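Local structure of threonine phosphate decarboxylase-like enzyme (Sulfurospirillum multivorans, 6OUX) at residues Leu58-Leu67 and Tyr281-Phe291. The protein catalyses the pyridoxal phosphate-dependent decarboxylation of L-serine O-phosphate to ethanolamine O-phosphate, the precursor of the link between nucleotide loop and corrin ring in norcobamides. Residues are numbered along the deposited sequence; the frame is centred on the assembly and turned at random.
Sequences LVLDYIDREL and YCLRLFVREDF
Helix 58-67 crosses helix 281-286 at 112°, their axes 11.5 Å apart at closest approach, and Val59 enters as a knob into the hole formed by Cys282, Leu285, Phe286 and Phe291. This is helix packing within a class-II aminotransferase-type fold, away from the substrate-binding residues: helix 53-68 lies against the bend where helix 277-286 gives way to helix 289-314. Val59 CG2 meets the edges of both Phe286 and Phe291. Phe291 in turn directs its own edge at one face of Tyr62, a T-shaped pair with ring planes 68° apart and Phe291 CD1 3.6 Å from Tyr62 CE1. Over the centre of the opposite Tyr62 face lies Arg65 NH2, itself salt-bridged to Asp61. Toward the C-terminal end of 58-67, Leu67 CD1 sits over the Tyr281 face, 3.9 Å from the ring centroid, a CH-pi contact. The extended chain of Glu66 (chi2 -173°) carries its carboxylate to two donors: Tyr281 OH donates to Glu66 OE1 (2.6 Å) from above the carboxylate plane, while Arg288 NH2 reaches the syn lone pair of Glu66 OE2 at 2.9 Å. A glutamine here would probably weaken the hold on Arg288, leaving its guanidinium with less charge compensation. Arg288, the N-cap residue of helix 289-314, extends the salt-bridge network through weak hydrogen bonds from NE and NH2 to Asp290 OD1 and OD2. A water oxygen 2.6 Å from Tyr62 OH donates to Asp290 OD2.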
# COMPACT_ATOMS: atom_id res chain seq x y z
N LEU A 58 11.60 17.33 10.39
CA LEU A 58 10.70 17.35 11.55
C LEU A 58 10.10 16.00 11.87
O LEU A 58 10.18 15.54 13.00
CB LEU A 58 9.58 18.36 11.38
CG LEU A 58 8.61 18.59 12.56
CD1 LEU A 58 9.38 19.27 13.66
CD2 LEU A 58 7.43 19.45 12.10
N VAL A 59 9.50 15.36 10.86
CA VAL A 59 8.93 14.03 11.04
C VAL A 59 9.97 13.00 11.45
O VAL A 59 9.70 12.21 12.33
CB VAL A 59 8.16 13.57 9.78
CG1 VAL A 59 7.55 12.18 9.99
CG2 VAL A 59 7.01 14.52 9.51
N LEU A 60 11.15 12.98 10.81
CA LEU A 60 12.22 12.03 11.21
C LEU A 60 12.64 12.22 12.67
O LEU A 60 12.96 11.26 13.39
CB LEU A 60 13.43 12.14 10.31
CG LEU A 60 13.19 11.59 8.88
CD1 LEU A 60 14.31 12.08 7.98
CD2 LEU A 60 13.09 10.05 8.95
N ASP A 61 12.60 13.47 13.12
CA ASP A 61 13.01 13.80 14.47
C ASP A 61 12.00 13.26 15.45
O ASP A 61 12.41 12.74 16.45
CB ASP A 61 13.17 15.32 14.63
CG ASP A 61 13.63 15.70 15.99
OD1 ASP A 61 14.77 15.34 16.36
OD2 ASP A 61 12.84 16.30 16.67
N TYR A 62 10.69 13.36 15.17
CA TYR A 62 9.69 12.72 15.97
C TYR A 62 9.82 11.19 15.99
O TYR A 62 9.66 10.54 17.05
CB TYR A 62 8.27 13.11 15.55
CG TYR A 62 7.74 14.40 16.10
CD1 TYR A 62 7.93 15.62 15.46
CD2 TYR A 62 7.02 14.40 17.25
CE1 TYR A 62 7.41 16.78 15.97
CE2 TYR A 62 6.49 15.55 17.76
CZ TYR A 62 6.70 16.73 17.13
OH TYR A 62 6.15 17.81 17.68
N ILE A 63 10.15 10.61 14.83
CA ILE A 63 10.39 9.19 14.75
C ILE A 63 11.59 8.78 15.66
O ILE A 63 11.49 7.85 16.44
CB ILE A 63 10.56 8.74 13.32
CG1 ILE A 63 9.24 8.93 12.58
CG2 ILE A 63 11.00 7.29 13.27
CD1 ILE A 63 9.31 8.63 11.09
N ASP A 64 12.70 9.49 15.53
CA ASP A 64 13.87 9.19 16.28
C ASP A 64 13.56 9.26 17.75
O ASP A 64 13.92 8.33 18.49
CB ASP A 64 14.97 10.19 15.94
CG ASP A 64 16.30 9.88 16.62
OD1 ASP A 64 16.53 8.74 17.00
OD2 ASP A 64 17.12 10.81 16.77
N ARG A 65 12.92 10.35 18.17
CA ARG A 65 12.68 10.62 19.58
C ARG A 65 11.62 9.70 20.15
O ARG A 65 11.76 9.21 21.27
CB ARG A 65 12.38 12.10 19.88
CG ARG A 65 13.56 13.09 19.66
CD ARG A 65 13.19 14.61 19.39
NE ARG A 65 11.99 14.73 20.10
CZ ARG A 65 10.76 15.00 19.71
NH1 ARG A 65 9.91 14.81 20.65
NH2 ARG A 65 10.39 15.55 18.57
N GLU A 66 10.57 9.46 19.40
CA GLU A 66 9.41 8.74 19.92
C GLU A 66 9.38 7.23 19.61
O GLU A 66 8.69 6.47 20.30
CB GLU A 66 8.09 9.35 19.44
CG GLU A 66 7.88 10.81 19.84
CD GLU A 66 6.49 11.34 19.50
OE1 GLU A 66 5.76 10.69 18.74
OE2 GLU A 66 6.12 12.46 19.94
N LEU A 67 10.09 6.81 18.57
CA LEU A 67 10.05 5.38 18.19
C LEU A 67 11.34 4.69 18.34
O LEU A 67 11.38 3.54 18.78
CB LEU A 67 9.58 5.21 16.73
CG LEU A 67 8.13 5.63 16.46
CD1 LEU A 67 7.79 5.28 15.02
CD2 LEU A 67 7.09 5.02 17.36
N TYR A 281 1.43 5.43 12.41
CA TYR A 281 2.13 6.32 13.32
C TYR A 281 2.11 7.74 12.71
O TYR A 281 1.80 8.73 13.38
CB TYR A 281 3.59 5.89 13.52
CG TYR A 281 4.38 6.95 14.24
CD1 TYR A 281 4.30 7.07 15.64
CD2 TYR A 281 5.12 7.90 13.54
CE1 TYR A 281 4.98 8.08 16.33
CE2 TYR A 281 5.78 8.94 14.24
CZ TYR A 281 5.70 9.02 15.62
OH TYR A 281 6.36 10.03 16.32
N CYS A 282 2.45 7.83 11.44
CA CYS A 282 2.60 9.14 10.79
C CYS A 282 1.26 9.83 10.66
O CYS A 282 1.14 11.03 10.89
CB CYS A 282 3.23 8.99 9.41
SG CYS A 282 5.01 8.69 9.43
N LEU A 283 0.26 9.05 10.33
CA LEU A 283 -1.08 9.59 10.21
C LEU A 283 -1.56 10.22 11.52
O LEU A 283 -2.14 11.36 11.52
CB LEU A 283 -2.07 8.52 9.77
CG LEU A 283 -3.33 9.13 9.20
CD1 LEU A 283 -3.07 9.40 7.73
CD2 LEU A 283 -4.55 8.22 9.38
N ARG A 284 -1.32 9.50 12.62
CA ARG A 284 -1.73 9.97 13.94
C ARG A 284 -0.87 11.12 14.42
O ARG A 284 -1.36 12.00 15.14
CB ARG A 284 -1.68 8.87 14.96
CG ARG A 284 -2.68 7.76 14.73
CD ARG A 284 -2.51 6.68 15.82
NE ARG A 284 -3.47 5.63 15.58
CZ ARG A 284 -4.74 5.66 15.97
NH1 ARG A 284 -5.23 6.65 16.73
NH2 ARG A 284 -5.52 4.65 15.63
N LEU A 285 0.38 11.15 14.00
CA LEU A 285 1.21 12.29 14.24
C LEU A 285 0.65 13.54 13.58
O LEU A 285 0.47 14.59 14.21
CB LEU A 285 2.62 11.99 13.74
CG LEU A 285 3.64 13.06 14.05
CD1 LEU A 285 3.93 13.12 15.55
CD2 LEU A 285 4.86 12.71 13.24
N PHE A 286 0.33 13.41 12.30
CA PHE A 286 0.00 14.53 11.41
C PHE A 286 -1.22 15.29 11.85
O PHE A 286 -1.39 16.43 11.42
CB PHE A 286 -0.23 14.05 9.97
CG PHE A 286 0.99 13.52 9.28
CD1 PHE A 286 2.28 13.70 9.78
CD2 PHE A 286 0.85 12.78 8.10
CE1 PHE A 286 3.38 13.16 9.11
CE2 PHE A 286 1.93 12.24 7.44
CZ PHE A 286 3.19 12.45 7.92
N VAL A 287 -2.01 14.72 12.76
CA VAL A 287 -3.19 15.43 13.30
C VAL A 287 -3.09 15.86 14.76
O VAL A 287 -4.02 16.49 15.31
CB VAL A 287 -4.50 14.64 12.96
CG1 VAL A 287 -4.55 14.37 11.46
CG2 VAL A 287 -4.61 13.33 13.72
N ARG A 288 -1.96 15.61 15.40
CA ARG A 288 -1.76 16.14 16.75
C ARG A 288 -1.54 17.64 16.68
O ARG A 288 -0.80 18.12 15.85
CB ARG A 288 -0.58 15.49 17.44
CG ARG A 288 -0.97 14.45 18.47
CD ARG A 288 0.05 13.37 18.51
NE ARG A 288 1.32 13.87 18.94
CZ ARG A 288 2.45 13.16 18.97
NH1 ARG A 288 2.48 11.93 18.51
NH2 ARG A 288 3.55 13.71 19.43
N GLU A 289 -2.22 18.36 17.57
CA GLU A 289 -2.02 19.79 17.81
C GLU A 289 -0.56 20.25 17.94
O GLU A 289 -0.16 21.26 17.35
CB GLU A 289 -2.79 20.19 19.09
CG GLU A 289 -2.58 21.63 19.57
CD GLU A 289 -1.42 21.80 20.54
OE1 GLU A 289 -1.36 21.05 21.55
OE2 GLU A 289 -0.56 22.68 20.29
N ASP A 290 0.19 19.58 18.80
CA ASP A 290 1.58 19.96 19.08
C ASP A 290 2.53 19.74 17.87
O ASP A 290 3.42 20.55 17.57
CB ASP A 290 2.10 19.20 20.31
CG ASP A 290 1.90 17.65 20.22
OD1 ASP A 290 0.78 17.16 19.96
OD2 ASP A 290 2.87 16.92 20.46
N PHE A 291 2.35 18.62 17.17
CA PHE A 291 3.05 18.41 15.92
C PHE A 291 2.66 19.49 14.90
O PHE A 291 3.52 19.98 14.19
CB PHE A 291 2.76 17.02 15.35
CG PHE A 291 3.31 16.82 13.94
CD1 PHE A 291 4.62 16.50 13.75
CD2 PHE A 291 2.52 17.08 12.81
CE1 PHE A 291 5.13 16.36 12.46
CE2 PHE A 291 3.02 16.98 11.52
CZ PHE A 291 4.35 16.63 11.35
O HOH W 1 5.18 17.83 20.04